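Local coordinates for uncharacterized protein (Parabacteroides merdae, PDB 4R7F), which is of unknown function but has three immunoglobulin-like beta-sandwich domains and may be related to plug proteins of the type 9 secretion system, at residues 367-379 and 386-398. Sequence-based numbering, arbitrary orientation.
Sequences YYQTQNEYSIYVY and RYDRLIGVTTVRN. With MG (magnesium ion), chain G.
A beta hairpin pairs Y374, I376 and V378 with V396, T394 and G392, its strands 373-379 and 389-397 running antiparallel at 161°. I376 N bonds T394 O at 2.8 Å and T394 N returns to I376 O. Near the turn the pairing slips by one residue in a classic beta bulge: I391 N bonds V378 O at 3.0 Å, and G392 N reaches the same oxygen only weakly. Two tyrosines each receive a methyl over one ring face. V393 CG2, placed anti to the backbone N, reaches over the Y377 ring, 3.8 Å from its centroid and almost on its normal; L390 CD1 lies over the Y379 ring, shifted toward its rim, while also meeting the edge of Y377. In the non-hydrogen-bonded pair between them and the metal end, S375 OG and T395 OG1 share a hydrogen bond of 2.8 Å. E373 is held mainly by R273; the poorly ordered R397 adds a long salt bridge from NH1 to OE1. Strand 181-187 completes a three-stranded sheet, and on the face opposite the Y377 and Y379 rings, Y374, I376 and V378 pack against strands 143-149 and 160-168, consistent with an immunoglobulin-like sandwich. Beyond the strands the N398 amide bridges the loop: OD1 accepts N372 N at 3.1 Å in its carbonyl plane, while ND2 donates to T370 O from above that carbonyl's plane. Between these two anchored residues, Q371 O binds magnesium at 2.2 Å together with E223, D269 and D271; a water on the metal donates to N372 OD1, and N372 ND2 bonds A220 O.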
loop_
_atom_site.group_PDB
_atom_site.type_symbol
_atom_site.label_atom_id
_atom_site.label_comp_id
_atom_site.label_asym_id
_atom_site.label_seq_id
_atom_site.Cartn_x
_atom_site.Cartn_y
_atom_site.Cartn_z
ATOM N N TYR A 367 2.727 -19.248 3.384
ATOM C CA TYR A 367 3.260 -18.535 4.514
ATOM C C TYR A 367 2.326 -17.408 4.793
ATOM O O TYR A 367 2.099 -16.573 3.906
ATOM C CB TYR A 367 4.631 -17.974 4.125
ATOM C CG TYR A 367 5.662 -19.052 3.796
ATOM C CD1 TYR A 367 6.382 -19.664 4.795
ATOM C CD2 TYR A 367 5.913 -19.439 2.488
ATOM C CE1 TYR A 367 7.326 -20.643 4.513
ATOM C CE2 TYR A 367 6.873 -20.397 2.195
ATOM C CZ TYR A 367 7.566 -21.008 3.230
ATOM O OH TYR A 367 8.512 -21.996 2.993
ATOM N N TYR A 368 1.792 -17.360 6.015
ATOM C CA TYR A 368 0.755 -16.363 6.367
ATOM C C TYR A 368 1.211 -14.917 6.208
ATOM O O TYR A 368 0.379 -14.058 5.976
ATOM C CB TYR A 368 0.216 -16.554 7.794
ATOM C CG TYR A 368 1.144 -16.000 8.842
ATOM C CD1 TYR A 368 2.259 -16.739 9.262
ATOM C CD2 TYR A 368 0.947 -14.721 9.379
ATOM C CE1 TYR A 368 3.140 -16.233 10.184
ATOM C CE2 TYR A 368 1.833 -14.192 10.307
ATOM C CZ TYR A 368 2.905 -14.968 10.714
ATOM O OH TYR A 368 3.784 -14.494 11.619
ATOM N N GLN A 369 2.515 -14.662 6.347
ATOM C CA GLN A 369 3.064 -13.304 6.245
ATOM C C GLN A 369 2.977 -12.718 4.847
ATOM O O GLN A 369 3.121 -11.511 4.695
ATOM C CB GLN A 369 4.565 -13.235 6.629
ATOM C CG GLN A 369 5.004 -13.843 7.956
ATOM C CD GLN A 369 5.348 -15.336 7.891
ATOM O OE1 GLN A 369 4.814 -16.119 7.081
ATOM N NE2 GLN A 369 6.251 -15.736 8.752
ATOM N N THR A 370 2.848 -13.574 3.827
ATOM C CA THR A 370 2.988 -13.163 2.433
ATOM C C THR A 370 2.061 -11.978 2.085
ATOM O O THR A 370 0.864 -11.976 2.395
ATOM C CB THR A 370 2.699 -14.367 1.490
ATOM O OG1 THR A 370 3.725 -15.338 1.691
ATOM C CG2 THR A 370 2.680 -13.949 0.013
ATOM N N GLN A 371 2.632 -10.980 1.450
ATOM C CA GLN A 371 1.865 -9.840 0.942
ATOM C C GLN A 371 1.127 -10.268 -0.328
ATOM O O GLN A 371 1.752 -10.586 -1.362
ATOM C CB GLN A 371 2.797 -8.636 0.678
ATOM C CG GLN A 371 2.093 -7.399 0.079
ATOM C CD GLN A 371 1.919 -7.361 -1.473
ATOM O OE1 GLN A 371 2.831 -7.716 -2.263
ATOM N NE2 GLN A 371 0.741 -6.865 -1.908
ATOM N N ASN A 372 -0.200 -10.305 -0.247
ATOM C CA ASN A 372 -1.048 -10.614 -1.410
ATOM C C ASN A 372 -2.082 -9.539 -1.543
ATOM O O ASN A 372 -2.302 -8.767 -0.614
ATOM C CB ASN A 372 -1.759 -11.953 -1.221
ATOM C CG ASN A 372 -0.818 -13.125 -1.332
ATOM O OD1 ASN A 372 -0.068 -13.272 -2.315
ATOM N ND2 ASN A 372 -0.826 -13.949 -0.325
ATOM N N GLU A 373 -2.719 -9.473 -2.696
ATOM C CA GLU A 373 -3.842 -8.561 -2.865
ATOM C C GLU A 373 -5.111 -9.345 -3.166
ATOM O O GLU A 373 -5.043 -10.430 -3.716
ATOM C CB GLU A 373 -3.571 -7.565 -3.978
ATOM C CG GLU A 373 -3.541 -8.157 -5.373
ATOM C CD GLU A 373 -2.973 -7.179 -6.367
ATOM O OE1 GLU A 373 -1.763 -6.878 -6.274
ATOM O OE2 GLU A 373 -3.733 -6.706 -7.213
ATOM N N TYR A 374 -6.255 -8.777 -2.807
ATOM C CA TYR A 374 -7.539 -9.408 -3.019
ATOM C C TYR A 374 -8.484 -8.369 -3.539
ATOM O O TYR A 374 -8.651 -7.341 -2.915
ATOM C CB TYR A 374 -8.092 -9.949 -1.707
ATOM C CG TYR A 374 -7.208 -10.992 -1.129
ATOM C CD1 TYR A 374 -6.130 -10.653 -0.335
ATOM C CD2 TYR A 374 -7.396 -12.318 -1.422
ATOM C CE1 TYR A 374 -5.288 -11.628 0.190
ATOM C CE2 TYR A 374 -6.568 -13.297 -0.880
ATOM C CZ TYR A 374 -5.507 -12.958 -0.096
ATOM O OH TYR A 374 -4.640 -13.962 0.375
ATOM N N SER A 375 -9.095 -8.642 -4.676
ATOM C CA SER A 375 -10.069 -7.723 -5.249
ATOM C C SER A 375 -11.485 -8.308 -5.054
ATOM O O SER A 375 -11.736 -9.462 -5.377
ATOM C CB SER A 375 -9.775 -7.491 -6.724
ATOM O OG SER A 375 -8.430 -7.112 -6.988
ATOM N N ILE A 376 -12.377 -7.494 -4.513
ATOM C CA ILE A 376 -13.745 -7.852 -4.163
ATOM C C ILE A 376 -14.651 -7.069 -5.094
ATOM O O ILE A 376 -14.620 -5.844 -5.111
ATOM C CB ILE A 376 -14.041 -7.466 -2.727
ATOM C CG1 ILE A 376 -13.045 -8.177 -1.807
ATOM C CG2 ILE A 376 -15.475 -7.827 -2.332
ATOM C CD1 ILE A 376 -12.960 -7.539 -0.452
ATOM N N TYR A 377 -15.370 -7.800 -5.932
ATOM C CA TYR A 377 -16.267 -7.250 -6.933
ATOM C C TYR A 377 -17.680 -7.571 -6.492
ATOM O O TYR A 377 -18.004 -8.739 -6.259
ATOM C CB TYR A 377 -16.051 -7.946 -8.289
ATOM C CG TYR A 377 -14.767 -7.599 -9.020
ATOM C CD1 TYR A 377 -13.541 -8.071 -8.593
ATOM C CD2 TYR A 377 -14.795 -6.812 -10.132
ATOM C CE1 TYR A 377 -12.364 -7.749 -9.273
ATOM C CE2 TYR A 377 -13.653 -6.500 -10.823
ATOM C CZ TYR A 377 -12.437 -6.973 -10.393
ATOM O OH TYR A 377 -11.313 -6.638 -11.105
ATOM N N VAL A 378 -18.514 -6.543 -6.433
ATOM C CA VAL A 378 -19.868 -6.657 -5.993
ATOM C C VAL A 378 -20.789 -6.306 -7.163
ATOM O O VAL A 378 -20.842 -5.173 -7.561
ATOM C CB VAL A 378 -20.129 -5.687 -4.828
ATOM C CG1 VAL A 378 -21.594 -5.753 -4.414
ATOM C CG2 VAL A 378 -19.219 -6.002 -3.648
ATOM N N TYR A 379 -21.513 -7.297 -7.669
ATOM C CA TYR A 379 -22.425 -7.169 -8.777
ATOM C C TYR A 379 -23.864 -7.211 -8.267
ATOM O O TYR A 379 -24.162 -7.873 -7.268
ATOM C CB TYR A 379 -22.230 -8.329 -9.751
ATOM C CG TYR A 379 -20.886 -8.359 -10.380
ATOM C CD1 TYR A 379 -20.632 -7.674 -11.546
ATOM C CD2 TYR A 379 -19.848 -9.028 -9.788
ATOM C CE1 TYR A 379 -19.380 -7.707 -12.138
ATOM C CE2 TYR A 379 -18.594 -9.033 -10.347
ATOM C CZ TYR A 379 -18.361 -8.393 -11.526
ATOM O OH TYR A 379 -17.078 -8.397 -12.063
ATOM N N ARG A 386 -31.964 -6.858 -16.469
ATOM C CA ARG A 386 -31.552 -7.653 -17.625
ATOM C C ARG A 386 -30.070 -8.043 -17.592
ATOM O O ARG A 386 -29.603 -8.803 -18.453
ATOM C CB ARG A 386 -31.880 -6.894 -18.913
ATOM C CG ARG A 386 -33.360 -6.595 -19.093
ATOM C CD ARG A 386 -33.650 -5.657 -20.269
ATOM N NE ARG A 386 -32.803 -5.842 -21.465
ATOM C CZ ARG A 386 -32.852 -6.897 -22.278
ATOM N NH1 ARG A 386 -33.660 -7.909 -22.009
ATOM N NH2 ARG A 386 -32.079 -6.963 -23.362
ATOM N N TYR A 387 -29.327 -7.511 -16.618
ATOM C CA TYR A 387 -27.862 -7.644 -16.582
ATOM C C TYR A 387 -27.300 -7.335 -15.196
ATOM O O TYR A 387 -27.976 -6.739 -14.351
ATOM C CB TYR A 387 -27.186 -6.760 -17.633
ATOM C CG TYR A 387 -27.155 -5.297 -17.283
ATOM C CD1 TYR A 387 -28.315 -4.515 -17.363
ATOM C CD2 TYR A 387 -25.987 -4.696 -16.822
ATOM C CE1 TYR A 387 -28.308 -3.166 -16.995
ATOM C CE2 TYR A 387 -25.963 -3.342 -16.468
ATOM C CZ TYR A 387 -27.121 -2.581 -16.563
ATOM O OH TYR A 387 -27.101 -1.242 -16.234
ATOM N N ASP A 388 -26.069 -7.787 -14.976
ATOM C CA ASP A 388 -25.368 -7.605 -13.724
ATOM C C ASP A 388 -24.604 -6.282 -13.750
ATOM O O ASP A 388 -23.625 -6.127 -14.497
ATOM C CB ASP A 388 -24.357 -8.720 -13.506
ATOM C CG ASP A 388 -24.993 -10.049 -13.132
ATOM O OD1 ASP A 388 -26.067 -10.068 -12.515
ATOM O OD2 ASP A 388 -24.384 -11.098 -13.432
ATOM N N ARG A 389 -25.044 -5.353 -12.904
ATOM C CA ARG A 389 -24.302 -4.120 -12.636
ATOM C C ARG A 389 -23.211 -4.374 -11.643
ATOM O O ARG A 389 -23.364 -5.201 -10.733
ATOM C CB ARG A 389 -25.228 -3.047 -12.083
ATOM C CG ARG A 389 -26.249 -2.571 -13.102
ATOM C CD ARG A 389 -27.424 -1.890 -12.429
ATOM N NE ARG A 389 -27.030 -0.609 -11.839
ATOM C CZ ARG A 389 -27.824 0.112 -11.051
ATOM N NH1 ARG A 389 -29.015 -0.345 -10.717
ATOM N NH2 ARG A 389 -27.431 1.278 -10.564
ATOM N N LEU A 390 -22.117 -3.651 -11.820
ATOM C CA LEU A 390 -21.025 -3.701 -10.910
ATOM C C LEU A 390 -21.113 -2.431 -10.061
ATOM O O LEU A 390 -20.793 -1.349 -10.536
ATOM C CB LEU A 390 -19.721 -3.783 -11.707
ATOM C CG LEU A 390 -18.414 -3.732 -10.927
ATOM C CD1 LEU A 390 -18.420 -4.826 -9.890
ATOM C CD2 LEU A 390 -17.172 -3.851 -11.805
ATOM N N ILE A 391 -21.556 -2.579 -8.817
ATOM C CA ILE A 391 -21.891 -1.455 -7.962
ATOM C C ILE A 391 -20.828 -1.139 -6.915
ATOM O O ILE A 391 -20.883 -0.129 -6.220
ATOM C CB ILE A 391 -23.271 -1.646 -7.286
ATOM C CG1 ILE A 391 -23.338 -2.865 -6.372
ATOM C CG2 ILE A 391 -24.378 -1.682 -8.327
ATOM C CD1 ILE A 391 -24.500 -2.814 -5.395
ATOM N N GLY A 392 -19.842 -2.007 -6.809
ATOM C CA GLY A 392 -18.719 -1.764 -5.942
ATOM C C GLY A 392 -17.562 -2.685 -6.232
ATOM O O GLY A 392 -17.746 -3.859 -6.622
ATOM N N VAL A 393 -16.360 -2.167 -6.016
ATOM C CA VAL A 393 -15.174 -2.952 -6.190
ATOM C C VAL A 393 -14.100 -2.357 -5.332
ATOM O O VAL A 393 -14.056 -1.161 -5.156
ATOM C CB VAL A 393 -14.781 -3.015 -7.682
ATOM C CG1 VAL A 393 -14.486 -1.636 -8.220
ATOM C CG2 VAL A 393 -13.573 -3.911 -7.874
ATOM N N THR A 394 -13.248 -3.192 -4.756
ATOM C CA THR A 394 -12.126 -2.710 -3.965
ATOM C C THR A 394 -11.009 -3.752 -3.987
ATOM O O THR A 394 -11.264 -4.924 -4.194
ATOM C CB THR A 394 -12.527 -2.408 -2.514
ATOM O OG1 THR A 394 -11.488 -1.660 -1.899
ATOM C CG2 THR A 394 -12.717 -3.672 -1.679
ATOM N N THR A 395 -9.769 -3.314 -3.834
ATOM C CA THR A 395 -8.641 -4.227 -3.745
ATOM C C THR A 395 -7.952 -3.937 -2.397
ATOM O O THR A 395 -7.657 -2.804 -2.109
ATOM C CB THR A 395 -7.681 -4.067 -4.947
ATOM O OG1 THR A 395 -8.331 -4.487 -6.164
ATOM C CG2 THR A 395 -6.472 -4.915 -4.744
ATOM N N VAL A 396 -7.748 -4.958 -1.573
ATOM C CA VAL A 396 -7.152 -4.809 -0.250
ATOM C C VAL A 396 -5.857 -5.639 -0.174
ATOM O O VAL A 396 -5.772 -6.708 -0.752
ATOM C CB VAL A 396 -8.185 -5.185 0.846
ATOM C CG1 VAL A 396 -8.786 -6.566 0.616
ATOM C CG2 VAL A 396 -7.580 -5.097 2.230
ATOM N N ARG A 397 -4.836 -5.097 0.476
ATOM C CA ARG A 397 -3.584 -5.796 0.717
ATOM C C ARG A 397 -3.393 -6.031 2.232
ATOM O O ARG A 397 -4.224 -5.570 3.031
ATOM C CB ARG A 397 -2.457 -4.973 0.121
ATOM C CG ARG A 397 -2.353 -5.141 -1.382
ATOM C CD ARG A 397 -1.724 -3.963 -2.121
ATOM N NE ARG A 397 -2.740 -3.145 -2.813
ATOM C CZ ARG A 397 -2.939 -3.085 -4.135
ATOM N NH1 ARG A 397 -2.177 -3.770 -4.979
ATOM N NH2 ARG A 397 -3.906 -2.307 -4.624
ATOM N N ASN A 398 -2.329 -6.747 2.629
ATOM C CA ASN A 398 -1.952 -6.937 4.069
ATOM C C ASN A 398 -0.502 -6.583 4.479
ATOM O O ASN A 398 0.024 -5.516 4.153
ATOM C CB ASN A 398 -2.226 -8.378 4.499
ATOM C CG ASN A 398 -1.487 -9.385 3.645
ATOM O OD1 ASN A 398 -1.396 -9.226 2.437
ATOM N ND2 ASN A 398 -0.948 -10.417 4.271
HETATM MG MG MG G . 3.198 -10.594 -2.960
HETATM O O HOH W 1 2.560 -12.888 -3.144
#